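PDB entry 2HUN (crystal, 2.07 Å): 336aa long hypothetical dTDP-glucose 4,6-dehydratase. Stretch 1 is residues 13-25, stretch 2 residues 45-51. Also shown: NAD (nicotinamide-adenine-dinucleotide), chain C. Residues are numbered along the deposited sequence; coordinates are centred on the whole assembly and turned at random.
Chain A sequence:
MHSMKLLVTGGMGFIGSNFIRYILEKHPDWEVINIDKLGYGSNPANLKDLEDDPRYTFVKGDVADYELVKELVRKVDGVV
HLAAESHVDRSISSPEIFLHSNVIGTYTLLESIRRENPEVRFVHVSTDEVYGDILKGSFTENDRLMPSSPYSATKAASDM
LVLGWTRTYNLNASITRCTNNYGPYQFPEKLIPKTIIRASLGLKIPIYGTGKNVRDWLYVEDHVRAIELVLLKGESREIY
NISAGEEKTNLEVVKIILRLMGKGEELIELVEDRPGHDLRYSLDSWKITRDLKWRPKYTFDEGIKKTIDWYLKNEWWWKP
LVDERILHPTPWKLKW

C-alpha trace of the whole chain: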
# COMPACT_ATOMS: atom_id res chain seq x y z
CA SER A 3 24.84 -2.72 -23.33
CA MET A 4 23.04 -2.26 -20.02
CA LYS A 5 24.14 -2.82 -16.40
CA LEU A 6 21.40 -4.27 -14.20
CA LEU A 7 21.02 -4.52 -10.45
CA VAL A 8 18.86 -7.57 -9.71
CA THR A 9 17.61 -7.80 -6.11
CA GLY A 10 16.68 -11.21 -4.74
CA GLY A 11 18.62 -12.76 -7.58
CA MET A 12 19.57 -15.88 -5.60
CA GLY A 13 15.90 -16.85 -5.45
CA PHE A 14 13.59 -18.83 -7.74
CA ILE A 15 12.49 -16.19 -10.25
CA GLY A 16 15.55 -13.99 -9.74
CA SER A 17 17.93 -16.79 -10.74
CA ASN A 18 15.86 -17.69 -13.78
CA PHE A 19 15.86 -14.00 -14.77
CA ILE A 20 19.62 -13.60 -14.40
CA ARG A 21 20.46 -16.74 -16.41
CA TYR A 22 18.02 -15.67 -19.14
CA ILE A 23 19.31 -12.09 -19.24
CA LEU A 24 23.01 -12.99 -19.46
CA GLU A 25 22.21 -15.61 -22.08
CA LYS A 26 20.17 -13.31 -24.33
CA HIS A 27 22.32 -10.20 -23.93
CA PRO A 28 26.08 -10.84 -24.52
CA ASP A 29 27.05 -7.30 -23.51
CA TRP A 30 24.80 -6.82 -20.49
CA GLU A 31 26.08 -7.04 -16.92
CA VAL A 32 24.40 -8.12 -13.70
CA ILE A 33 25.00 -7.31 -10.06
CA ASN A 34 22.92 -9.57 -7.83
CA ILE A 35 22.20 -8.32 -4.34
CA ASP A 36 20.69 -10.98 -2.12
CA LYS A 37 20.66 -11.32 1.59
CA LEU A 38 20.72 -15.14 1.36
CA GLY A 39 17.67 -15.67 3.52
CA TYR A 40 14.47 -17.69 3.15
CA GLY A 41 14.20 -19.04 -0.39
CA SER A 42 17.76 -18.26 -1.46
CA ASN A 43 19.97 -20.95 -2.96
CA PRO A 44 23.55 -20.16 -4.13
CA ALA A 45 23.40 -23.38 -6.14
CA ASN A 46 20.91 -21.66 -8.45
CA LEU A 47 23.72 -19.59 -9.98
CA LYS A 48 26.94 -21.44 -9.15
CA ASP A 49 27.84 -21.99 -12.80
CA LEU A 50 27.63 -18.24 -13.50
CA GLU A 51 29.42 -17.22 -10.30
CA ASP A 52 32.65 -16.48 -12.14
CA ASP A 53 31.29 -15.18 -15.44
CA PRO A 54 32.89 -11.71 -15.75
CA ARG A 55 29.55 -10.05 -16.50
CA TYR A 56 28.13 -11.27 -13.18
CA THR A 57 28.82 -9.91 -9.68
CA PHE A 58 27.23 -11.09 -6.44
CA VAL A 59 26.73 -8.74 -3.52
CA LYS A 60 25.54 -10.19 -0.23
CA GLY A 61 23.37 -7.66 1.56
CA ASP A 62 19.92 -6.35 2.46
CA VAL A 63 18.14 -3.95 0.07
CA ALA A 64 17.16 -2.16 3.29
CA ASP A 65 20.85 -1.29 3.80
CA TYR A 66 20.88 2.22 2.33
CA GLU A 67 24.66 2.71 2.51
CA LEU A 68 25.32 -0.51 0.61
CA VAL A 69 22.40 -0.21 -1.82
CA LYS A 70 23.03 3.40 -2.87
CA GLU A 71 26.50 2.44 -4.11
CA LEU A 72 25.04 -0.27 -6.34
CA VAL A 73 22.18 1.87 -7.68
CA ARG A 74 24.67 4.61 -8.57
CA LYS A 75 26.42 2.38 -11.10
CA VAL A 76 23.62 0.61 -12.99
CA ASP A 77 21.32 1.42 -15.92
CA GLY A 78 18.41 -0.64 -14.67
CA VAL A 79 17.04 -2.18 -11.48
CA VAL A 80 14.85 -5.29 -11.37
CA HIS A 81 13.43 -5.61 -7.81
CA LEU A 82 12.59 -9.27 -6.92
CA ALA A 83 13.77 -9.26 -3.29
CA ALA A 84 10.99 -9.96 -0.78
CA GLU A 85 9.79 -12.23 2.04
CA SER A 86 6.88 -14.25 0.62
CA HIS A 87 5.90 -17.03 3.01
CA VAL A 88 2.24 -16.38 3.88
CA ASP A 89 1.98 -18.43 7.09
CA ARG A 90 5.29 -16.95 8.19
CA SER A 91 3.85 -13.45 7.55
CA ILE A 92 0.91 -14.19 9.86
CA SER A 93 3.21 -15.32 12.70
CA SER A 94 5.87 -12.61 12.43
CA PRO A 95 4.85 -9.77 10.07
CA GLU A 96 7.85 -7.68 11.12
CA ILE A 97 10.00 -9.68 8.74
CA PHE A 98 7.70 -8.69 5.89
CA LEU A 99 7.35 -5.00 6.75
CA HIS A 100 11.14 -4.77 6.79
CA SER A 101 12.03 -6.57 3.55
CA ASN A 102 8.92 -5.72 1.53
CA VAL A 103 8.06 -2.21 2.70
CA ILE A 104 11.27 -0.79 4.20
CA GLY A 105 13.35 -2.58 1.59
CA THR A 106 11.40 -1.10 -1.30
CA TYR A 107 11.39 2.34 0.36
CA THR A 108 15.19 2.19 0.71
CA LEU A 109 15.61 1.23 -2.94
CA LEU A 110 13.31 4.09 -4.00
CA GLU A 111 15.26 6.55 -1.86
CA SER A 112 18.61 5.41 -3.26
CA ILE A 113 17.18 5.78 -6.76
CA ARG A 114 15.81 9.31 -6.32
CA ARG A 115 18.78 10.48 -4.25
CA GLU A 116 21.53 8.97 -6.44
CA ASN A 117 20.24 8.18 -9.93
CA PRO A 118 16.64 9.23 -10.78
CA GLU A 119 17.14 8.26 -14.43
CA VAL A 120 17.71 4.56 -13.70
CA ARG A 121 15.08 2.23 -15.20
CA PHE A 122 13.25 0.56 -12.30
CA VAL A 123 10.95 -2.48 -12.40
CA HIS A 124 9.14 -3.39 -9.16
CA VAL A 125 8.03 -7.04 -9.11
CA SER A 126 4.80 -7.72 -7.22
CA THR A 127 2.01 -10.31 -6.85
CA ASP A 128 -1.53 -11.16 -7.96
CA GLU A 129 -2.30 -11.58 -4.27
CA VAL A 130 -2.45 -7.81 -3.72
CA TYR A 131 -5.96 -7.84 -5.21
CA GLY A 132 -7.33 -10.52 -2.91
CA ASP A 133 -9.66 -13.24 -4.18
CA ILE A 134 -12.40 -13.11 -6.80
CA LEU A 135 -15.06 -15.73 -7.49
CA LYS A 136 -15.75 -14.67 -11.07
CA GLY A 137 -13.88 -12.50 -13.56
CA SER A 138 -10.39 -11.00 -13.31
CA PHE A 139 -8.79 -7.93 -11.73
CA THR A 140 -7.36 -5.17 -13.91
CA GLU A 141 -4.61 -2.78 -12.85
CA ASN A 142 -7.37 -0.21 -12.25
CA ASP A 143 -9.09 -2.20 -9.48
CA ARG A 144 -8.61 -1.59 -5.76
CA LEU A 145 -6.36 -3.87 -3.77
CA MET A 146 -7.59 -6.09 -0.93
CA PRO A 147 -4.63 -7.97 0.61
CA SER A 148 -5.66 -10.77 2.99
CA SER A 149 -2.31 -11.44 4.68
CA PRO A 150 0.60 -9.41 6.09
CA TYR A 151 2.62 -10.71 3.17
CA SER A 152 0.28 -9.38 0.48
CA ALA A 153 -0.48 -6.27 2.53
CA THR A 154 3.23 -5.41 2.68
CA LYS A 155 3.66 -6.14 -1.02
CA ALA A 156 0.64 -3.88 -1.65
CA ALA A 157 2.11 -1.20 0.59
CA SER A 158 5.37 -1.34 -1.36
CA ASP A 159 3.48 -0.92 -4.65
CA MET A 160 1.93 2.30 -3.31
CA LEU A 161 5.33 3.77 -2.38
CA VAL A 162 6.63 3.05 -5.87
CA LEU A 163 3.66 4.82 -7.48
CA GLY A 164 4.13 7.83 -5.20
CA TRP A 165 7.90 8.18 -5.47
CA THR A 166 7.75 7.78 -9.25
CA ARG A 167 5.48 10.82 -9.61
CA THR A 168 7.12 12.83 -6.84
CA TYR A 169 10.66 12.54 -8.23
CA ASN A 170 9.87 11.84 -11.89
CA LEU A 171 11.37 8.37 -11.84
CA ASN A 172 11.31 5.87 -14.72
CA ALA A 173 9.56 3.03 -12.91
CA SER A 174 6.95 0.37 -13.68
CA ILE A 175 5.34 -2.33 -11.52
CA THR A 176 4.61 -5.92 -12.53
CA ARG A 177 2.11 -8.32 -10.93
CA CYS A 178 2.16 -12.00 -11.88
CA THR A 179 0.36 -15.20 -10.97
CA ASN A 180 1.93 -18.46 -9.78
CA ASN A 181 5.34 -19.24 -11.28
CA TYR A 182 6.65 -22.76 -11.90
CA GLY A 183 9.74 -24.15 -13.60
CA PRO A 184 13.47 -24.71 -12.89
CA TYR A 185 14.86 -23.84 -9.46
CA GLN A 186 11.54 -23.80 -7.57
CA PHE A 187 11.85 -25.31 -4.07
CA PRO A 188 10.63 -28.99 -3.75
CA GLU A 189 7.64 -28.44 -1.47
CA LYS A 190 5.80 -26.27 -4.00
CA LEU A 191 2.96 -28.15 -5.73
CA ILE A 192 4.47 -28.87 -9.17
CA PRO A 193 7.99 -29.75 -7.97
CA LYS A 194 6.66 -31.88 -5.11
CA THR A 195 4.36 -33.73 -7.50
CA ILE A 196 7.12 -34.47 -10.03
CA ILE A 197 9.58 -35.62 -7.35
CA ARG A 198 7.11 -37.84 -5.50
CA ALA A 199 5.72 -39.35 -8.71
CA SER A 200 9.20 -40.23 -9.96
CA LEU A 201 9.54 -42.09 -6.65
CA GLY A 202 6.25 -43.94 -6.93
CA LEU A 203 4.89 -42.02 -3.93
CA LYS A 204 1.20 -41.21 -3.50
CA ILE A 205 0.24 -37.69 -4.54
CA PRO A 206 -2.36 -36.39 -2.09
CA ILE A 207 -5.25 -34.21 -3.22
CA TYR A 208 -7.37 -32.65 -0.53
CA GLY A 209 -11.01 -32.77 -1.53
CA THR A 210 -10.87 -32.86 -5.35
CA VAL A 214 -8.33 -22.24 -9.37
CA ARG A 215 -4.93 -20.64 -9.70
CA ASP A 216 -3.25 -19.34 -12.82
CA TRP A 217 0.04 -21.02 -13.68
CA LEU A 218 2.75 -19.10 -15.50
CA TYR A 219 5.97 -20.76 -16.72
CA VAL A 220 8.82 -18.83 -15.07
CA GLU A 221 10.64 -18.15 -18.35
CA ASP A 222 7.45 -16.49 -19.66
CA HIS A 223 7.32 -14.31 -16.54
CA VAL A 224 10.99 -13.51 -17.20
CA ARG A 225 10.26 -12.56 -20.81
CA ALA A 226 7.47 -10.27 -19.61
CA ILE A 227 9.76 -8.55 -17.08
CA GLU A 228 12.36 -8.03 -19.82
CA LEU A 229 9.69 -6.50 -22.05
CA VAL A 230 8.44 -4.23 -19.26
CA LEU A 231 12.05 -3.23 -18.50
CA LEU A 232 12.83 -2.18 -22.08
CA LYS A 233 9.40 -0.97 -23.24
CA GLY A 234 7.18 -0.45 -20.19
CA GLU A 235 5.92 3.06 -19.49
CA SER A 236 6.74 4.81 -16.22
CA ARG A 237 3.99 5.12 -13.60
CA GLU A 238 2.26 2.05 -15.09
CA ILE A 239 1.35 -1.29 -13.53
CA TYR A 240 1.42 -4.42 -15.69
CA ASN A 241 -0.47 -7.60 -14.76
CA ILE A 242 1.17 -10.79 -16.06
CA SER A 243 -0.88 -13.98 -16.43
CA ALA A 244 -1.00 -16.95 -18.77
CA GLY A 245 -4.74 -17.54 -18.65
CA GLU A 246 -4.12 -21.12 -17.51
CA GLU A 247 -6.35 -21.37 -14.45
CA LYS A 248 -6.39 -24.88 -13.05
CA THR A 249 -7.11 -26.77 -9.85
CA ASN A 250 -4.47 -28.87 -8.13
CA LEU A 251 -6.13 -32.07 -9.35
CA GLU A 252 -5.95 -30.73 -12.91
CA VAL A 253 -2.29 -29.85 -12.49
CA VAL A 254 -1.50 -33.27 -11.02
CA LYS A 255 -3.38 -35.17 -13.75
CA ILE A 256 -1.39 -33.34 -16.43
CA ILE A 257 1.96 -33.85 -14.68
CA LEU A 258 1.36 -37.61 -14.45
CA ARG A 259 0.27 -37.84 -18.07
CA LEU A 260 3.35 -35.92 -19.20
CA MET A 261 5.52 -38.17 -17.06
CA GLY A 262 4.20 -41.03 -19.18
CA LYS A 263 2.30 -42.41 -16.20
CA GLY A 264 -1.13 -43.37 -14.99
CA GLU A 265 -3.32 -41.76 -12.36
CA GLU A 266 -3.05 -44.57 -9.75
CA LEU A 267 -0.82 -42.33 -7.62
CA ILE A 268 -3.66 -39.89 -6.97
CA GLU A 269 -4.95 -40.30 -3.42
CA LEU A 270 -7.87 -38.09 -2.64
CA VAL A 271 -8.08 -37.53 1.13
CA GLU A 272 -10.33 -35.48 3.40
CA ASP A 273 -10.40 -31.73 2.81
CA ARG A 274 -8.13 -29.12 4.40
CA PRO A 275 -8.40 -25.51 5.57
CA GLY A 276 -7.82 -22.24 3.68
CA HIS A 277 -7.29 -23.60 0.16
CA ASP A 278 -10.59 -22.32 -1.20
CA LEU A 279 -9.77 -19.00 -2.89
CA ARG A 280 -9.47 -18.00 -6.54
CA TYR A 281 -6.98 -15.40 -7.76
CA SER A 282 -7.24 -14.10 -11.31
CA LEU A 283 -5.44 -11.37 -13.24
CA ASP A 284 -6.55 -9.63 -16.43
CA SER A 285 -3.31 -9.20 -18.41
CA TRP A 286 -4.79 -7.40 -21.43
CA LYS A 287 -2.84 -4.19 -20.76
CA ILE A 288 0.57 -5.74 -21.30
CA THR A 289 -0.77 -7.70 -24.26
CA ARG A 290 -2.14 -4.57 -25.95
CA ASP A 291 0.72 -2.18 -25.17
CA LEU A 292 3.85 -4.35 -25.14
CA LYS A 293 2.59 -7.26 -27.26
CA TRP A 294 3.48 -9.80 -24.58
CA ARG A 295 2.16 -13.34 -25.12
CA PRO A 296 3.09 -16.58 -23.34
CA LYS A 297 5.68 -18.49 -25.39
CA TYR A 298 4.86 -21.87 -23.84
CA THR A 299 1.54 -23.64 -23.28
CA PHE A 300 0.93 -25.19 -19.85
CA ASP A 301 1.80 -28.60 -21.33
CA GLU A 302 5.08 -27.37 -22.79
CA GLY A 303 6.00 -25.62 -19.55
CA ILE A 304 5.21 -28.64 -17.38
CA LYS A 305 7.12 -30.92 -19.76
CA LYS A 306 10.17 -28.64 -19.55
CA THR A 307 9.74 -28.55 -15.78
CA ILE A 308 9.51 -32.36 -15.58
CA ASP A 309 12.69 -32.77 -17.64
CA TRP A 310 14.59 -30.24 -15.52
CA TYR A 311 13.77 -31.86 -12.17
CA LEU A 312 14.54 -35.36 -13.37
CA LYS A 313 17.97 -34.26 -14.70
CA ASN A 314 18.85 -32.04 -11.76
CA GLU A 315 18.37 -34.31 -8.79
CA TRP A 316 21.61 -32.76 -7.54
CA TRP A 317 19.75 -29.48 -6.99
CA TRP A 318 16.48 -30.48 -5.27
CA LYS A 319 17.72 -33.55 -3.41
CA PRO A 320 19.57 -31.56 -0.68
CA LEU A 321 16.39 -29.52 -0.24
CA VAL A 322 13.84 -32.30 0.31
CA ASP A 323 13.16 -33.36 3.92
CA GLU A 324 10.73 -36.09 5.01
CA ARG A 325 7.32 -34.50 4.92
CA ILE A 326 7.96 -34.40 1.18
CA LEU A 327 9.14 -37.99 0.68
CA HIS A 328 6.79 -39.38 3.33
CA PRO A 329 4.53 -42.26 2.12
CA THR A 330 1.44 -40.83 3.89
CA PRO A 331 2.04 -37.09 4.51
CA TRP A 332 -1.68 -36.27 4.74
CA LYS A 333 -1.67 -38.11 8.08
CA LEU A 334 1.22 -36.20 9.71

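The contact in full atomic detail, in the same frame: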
# COMPACT_ATOMS: atom_id res chain seq x y z
N GLY A 13 17.15 -16.14 -5.64
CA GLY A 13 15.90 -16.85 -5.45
C GLY A 13 15.40 -17.54 -6.71
O GLY A 13 16.08 -17.55 -7.74
N PHE A 14 14.20 -18.10 -6.62
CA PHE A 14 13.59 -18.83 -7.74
C PHE A 14 13.50 -18.03 -9.04
O PHE A 14 14.16 -18.36 -10.03
CB PHE A 14 12.20 -19.32 -7.30
CG PHE A 14 11.33 -19.86 -8.42
CD1 PHE A 14 11.87 -20.59 -9.46
CD2 PHE A 14 9.95 -19.68 -8.38
CE1 PHE A 14 11.05 -21.14 -10.46
CE2 PHE A 14 9.13 -20.22 -9.37
CZ PHE A 14 9.68 -20.95 -10.41
N ILE A 15 12.68 -16.99 -9.05
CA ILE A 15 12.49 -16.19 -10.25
C ILE A 15 13.72 -15.34 -10.57
O ILE A 15 14.07 -15.17 -11.74
CB ILE A 15 11.25 -15.27 -10.11
CG1 ILE A 15 10.02 -16.14 -9.84
CG2 ILE A 15 11.05 -14.45 -11.39
CD1 ILE A 15 8.75 -15.35 -9.53
N GLY A 16 14.37 -14.81 -9.53
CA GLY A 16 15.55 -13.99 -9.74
C GLY A 16 16.64 -14.74 -10.51
O GLY A 16 17.21 -14.22 -11.46
N SER A 17 16.92 -15.97 -10.09
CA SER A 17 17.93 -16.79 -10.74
C SER A 17 17.56 -17.07 -12.19
O SER A 17 18.40 -16.97 -13.08
CB SER A 17 18.12 -18.12 -10.01
OG SER A 17 18.79 -17.91 -8.78
N ASN A 18 16.31 -17.44 -12.42
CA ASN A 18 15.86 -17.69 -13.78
C ASN A 18 16.04 -16.43 -14.64
O ASN A 18 16.45 -16.51 -15.79
CB ASN A 18 14.39 -18.12 -13.78
CG ASN A 18 14.22 -19.61 -13.58
OD1 ASN A 18 14.51 -20.40 -14.47
ND2 ASN A 18 13.77 -20.01 -12.40
N PHE A 19 15.73 -15.27 -14.06
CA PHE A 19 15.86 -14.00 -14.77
C PHE A 19 17.31 -13.75 -15.15
O PHE A 19 17.62 -13.49 -16.32
CB PHE A 19 15.35 -12.85 -13.90
CG PHE A 19 15.40 -11.50 -14.58
CD1 PHE A 19 14.48 -11.17 -15.58
CD2 PHE A 19 16.38 -10.57 -14.24
CE1 PHE A 19 14.54 -9.94 -16.23
CE2 PHE A 19 16.45 -9.34 -14.88
CZ PHE A 19 15.53 -9.02 -15.88
N ILE A 20 18.20 -13.82 -14.17
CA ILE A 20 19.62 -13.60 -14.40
C ILE A 20 20.21 -14.51 -15.48
O ILE A 20 20.92 -14.04 -16.36
CB ILE A 20 20.42 -13.75 -13.09
CG1 ILE A 20 20.03 -12.63 -12.12
CG2 ILE A 20 21.93 -13.75 -13.39
CD1 ILE A 20 20.69 -12.68 -10.75
N ARG A 21 19.93 -15.81 -15.41
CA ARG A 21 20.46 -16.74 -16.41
C ARG A 21 19.94 -16.35 -17.80
O ARG A 21 20.70 -16.29 -18.78
CB ARG A 21 20.03 -18.18 -16.08
CG ARG A 21 20.73 -19.25 -16.92
CD ARG A 21 20.43 -20.65 -16.40
NE ARG A 21 20.81 -20.81 -14.99
CZ ARG A 21 22.03 -21.15 -14.57
NH1 ARG A 21 23.01 -21.36 -15.44
NH2 ARG A 21 22.28 -21.27 -13.27
N TYR A 22 18.65 -16.07 -17.88
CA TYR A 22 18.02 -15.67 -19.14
C TYR A 22 18.67 -14.39 -19.68
O TYR A 22 19.10 -14.33 -20.83
CB TYR A 22 16.53 -15.43 -18.91
CG TYR A 22 15.79 -14.90 -20.11
CD1 TYR A 22 15.25 -15.78 -21.05
CD2 TYR A 22 15.63 -13.53 -20.31
CE1 TYR A 22 14.55 -15.29 -22.17
CE2 TYR A 22 14.94 -13.03 -21.42
CZ TYR A 22 14.41 -13.92 -22.34
OH TYR A 22 13.73 -13.44 -23.44
N ILE A 23 18.73 -13.36 -18.84
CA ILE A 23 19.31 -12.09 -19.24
C ILE A 23 20.74 -12.18 -19.77
O ILE A 23 21.05 -11.65 -20.83
CB ILE A 23 19.25 -11.07 -18.07
CG1 ILE A 23 17.87 -10.40 -18.06
CG2 ILE A 23 20.38 -10.06 -18.17
CD1 ILE A 23 17.43 -9.85 -19.41
N LEU A 24 21.62 -12.86 -19.03
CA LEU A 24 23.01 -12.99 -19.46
C LEU A 24 23.12 -13.84 -20.72
O LEU A 24 24.04 -13.66 -21.51
CB LEU A 24 23.85 -13.60 -18.34
CG LEU A 24 24.03 -12.71 -17.11
CD1 LEU A 24 24.81 -13.44 -16.03
CD2 LEU A 24 24.75 -11.43 -17.52
N GLU A 25 22.18 -14.76 -20.91
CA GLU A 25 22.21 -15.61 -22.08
C GLU A 25 21.75 -14.87 -23.33
O GLU A 25 22.33 -15.03 -24.40
CB GLU A 25 21.33 -16.84 -21.84
CG GLU A 25 21.44 -17.90 -22.92
CD GLU A 25 20.85 -19.22 -22.48
OE1 GLU A 25 21.22 -19.70 -21.39
OE2 GLU A 25 20.01 -19.77 -23.22
N ALA A 45 23.26 -22.35 -5.12
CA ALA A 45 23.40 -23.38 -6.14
C ALA A 45 22.68 -22.98 -7.43
O ALA A 45 23.04 -23.44 -8.52
CB ALA A 45 22.85 -24.72 -5.63
N ASN A 46 21.67 -22.13 -7.30
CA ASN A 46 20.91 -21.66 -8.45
C ASN A 46 21.80 -21.01 -9.50
O ASN A 46 21.56 -21.15 -10.70
CB ASN A 46 19.87 -20.62 -8.02
CG ASN A 46 18.77 -21.21 -7.18
OD1 ASN A 46 18.77 -22.40 -6.87
ND2 ASN A 46 17.81 -20.37 -6.79
N LEU A 47 22.83 -20.30 -9.06
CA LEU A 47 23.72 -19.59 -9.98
C LEU A 47 25.20 -19.94 -9.88
O LEU A 47 26.05 -19.17 -10.34
CB LEU A 47 23.57 -18.08 -9.77
CG LEU A 47 22.18 -17.46 -10.00
CD1 LEU A 47 22.16 -16.01 -9.55
CD2 LEU A 47 21.83 -17.57 -11.47
N LYS A 48 25.53 -21.09 -9.30
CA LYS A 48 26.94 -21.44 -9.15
C LYS A 48 27.74 -21.51 -10.44
O LYS A 48 28.92 -21.18 -10.45
CB LYS A 48 27.10 -22.75 -8.36
CG LYS A 48 26.74 -24.02 -9.10
CD LYS A 48 27.08 -25.21 -8.22
CE LYS A 48 26.81 -26.55 -8.90
NZ LYS A 48 27.10 -27.68 -7.97
N ASP A 49 27.11 -21.90 -11.54
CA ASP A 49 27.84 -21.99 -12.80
C ASP A 49 28.05 -20.64 -13.49
O ASP A 49 28.74 -20.56 -14.50
CB ASP A 49 27.14 -22.96 -13.76
CG ASP A 49 25.74 -22.54 -14.09
OD1 ASP A 49 24.89 -22.53 -13.17
OD2 ASP A 49 25.47 -22.23 -15.27
N LEU A 50 27.46 -19.58 -12.94
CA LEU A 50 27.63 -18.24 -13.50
C LEU A 50 28.48 -17.41 -12.55
O LEU A 50 28.96 -16.34 -12.92
CB LEU A 50 26.28 -17.55 -13.70
CG LEU A 50 25.32 -18.11 -14.76
CD1 LEU A 50 24.09 -17.21 -14.86
CD2 LEU A 50 26.03 -18.18 -16.11
N GLU A 51 28.66 -17.91 -11.34
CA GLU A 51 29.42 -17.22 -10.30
C GLU A 51 30.62 -16.45 -10.82
O GLU A 51 30.79 -15.27 -10.51
CB GLU A 51 29.94 -18.20 -9.25
CG GLU A 51 28.88 -18.92 -8.47
CD GLU A 51 29.47 -19.67 -7.29
OE1 GLU A 51 30.48 -20.37 -7.48
OE2 GLU A 51 28.91 -19.56 -6.18
PA NAD C . 12.12 -16.59 -3.28
O1A NAD C . 11.63 -16.71 -1.89
O2A NAD C . 12.52 -17.81 -4.03
O5B NAD C . 13.39 -15.62 -3.25
C5B NAD C . 13.37 -14.30 -2.67
C4B NAD C . 14.83 -13.83 -2.77
O4B NAD C . 14.96 -12.49 -2.27
C3B NAD C . 15.76 -14.73 -1.89
O3B NAD C . 16.95 -15.08 -2.63
C2B NAD C . 16.00 -13.86 -0.64
O2B NAD C . 17.21 -14.11 0.08
C1B NAD C . 15.92 -12.45 -1.22
N9A NAD C . 15.51 -11.42 -0.23
C8A NAD C . 14.41 -11.41 0.55
N7A NAD C . 14.41 -10.30 1.29
C5A NAD C . 15.50 -9.59 0.99
C6A NAD C . 16.04 -8.35 1.43
N6A NAD C . 15.48 -7.59 2.35
N1A NAD C . 17.26 -7.94 0.83
C2A NAD C . 17.88 -8.73 -0.14
N3A NAD C . 17.37 -9.90 -0.55
C4A NAD C . 16.20 -10.31 0.00
O3 NAD C . 10.86 -16.02 -4.07
PN NAD C . 10.52 -15.67 -5.58
O1N NAD C . 9.35 -16.56 -5.84
O2N NAD C . 11.67 -15.88 -6.48
O5D NAD C . 9.93 -14.17 -5.53
C5D NAD C . 10.47 -13.07 -6.28
C4D NAD C . 9.41 -11.94 -6.33
O4D NAD C . 8.30 -12.30 -7.16
C3D NAD C . 8.87 -11.58 -4.94
O3D NAD C . 8.80 -10.14 -4.83
C2D NAD C . 7.46 -12.24 -4.93
O2D NAD C . 6.58 -11.49 -4.08
C1D NAD C . 7.08 -12.18 -6.40
N1N NAD C . 6.14 -13.22 -6.85
C2N NAD C . 6.49 -14.61 -6.89
C3N NAD C . 5.53 -15.54 -7.34
C7N NAD C . 5.84 -17.05 -7.42
O7N NAD C . 5.03 -17.80 -7.99
N7N NAD C . 6.97 -17.52 -6.90
C4N NAD C . 4.24 -15.10 -7.74
C5N NAD C . 3.92 -13.73 -7.69
C6N NAD C . 4.85 -12.78 -7.25

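The contact is built on one side of a helix. Residues 14-25 form the helix, and Ser17, Ile20, Arg21 and Leu24 are spaced three and four apart along it. Ser17, Ile20 and Leu24 point their CA-to-CB bonds toward the second stretch, while Arg21 starts sideways and only its end comes nearer; together they meet Asn46, Leu47, Asp49 and Leu50. The two stretches bury 435 Å², and Arg21 gives up more of its surface to the partner than any other residue.

Arg21 organizes the polar part. Its CA-to-CB bond points sideways, so the side chain must travel to reach its partners: chi1 and chi2 are both t, carrying it outward, and chi3 in m with chi4 at -86° bends the guanidinium round to the second stretch. There the group is read along its edge. Arg21 NH1 donates to Asp49 OD2 at 2.6 Å and Arg21 NH2 to Asp49 OD1 at 2.9 Å, a two-pronged salt bridge, while Arg21 NH2 also donates to the backbone Asn46 O at 2.7 Å. Asp49's CA-to-CB bond is sideways, and with chi1 in p the end of its side chain comes nearer the helix. Leu50 CD1 lies over one face of the guanidinium, so the flat group spends its edge on oxygens and offers a face to an aliphatic chain. A long, flexible, multiply donating side chain suits this place because it ties a carboxylate and a main-chain carbonyl together at once.

Beside it runs the apolar seam. Ile20 CD1 meets Leu47 CD1 at 3.8 Å, and Leu24 CD1 meets Leu50 CD1 at 4.0 Å. Ile20, Leu24, Leu47 and Leu50 all adopt the same m,t pair, an extended form common for these residues and, for Ile20 and Leu24, compatible with a helical backbone. Leu47 begins sideways, yet its end approaches the helix; Leu50 points toward it from the start and reaches both Ile20 and Leu24.

At the helix's beginning the packing is tighter. Ser17 CA and Asn46 CA are the closest CA pair, 6.2 Å apart. Ser17 OG sits 3.0 Å from Asn46 CB, a spacing served by a small side chain. Asn46, with chi1 in m, sends ND2 to Gly13 O in a weak hydrogen bond of 3.4 Å; its OD1 is satisfied elsewhere in the structure.

Gly13, the N-cap residue, faces a different constraint: an ideal CB would come within 2.2 Å of NAD O5B. Just beyond it, the helix's first amides serve the cofactor, with Phe14 N donating to NAD O2A at 3.1 Å and Ile15 N to NAD O2N at 3.0 Å. One helix thus binds phosphate at its start and the second stretch along its flank.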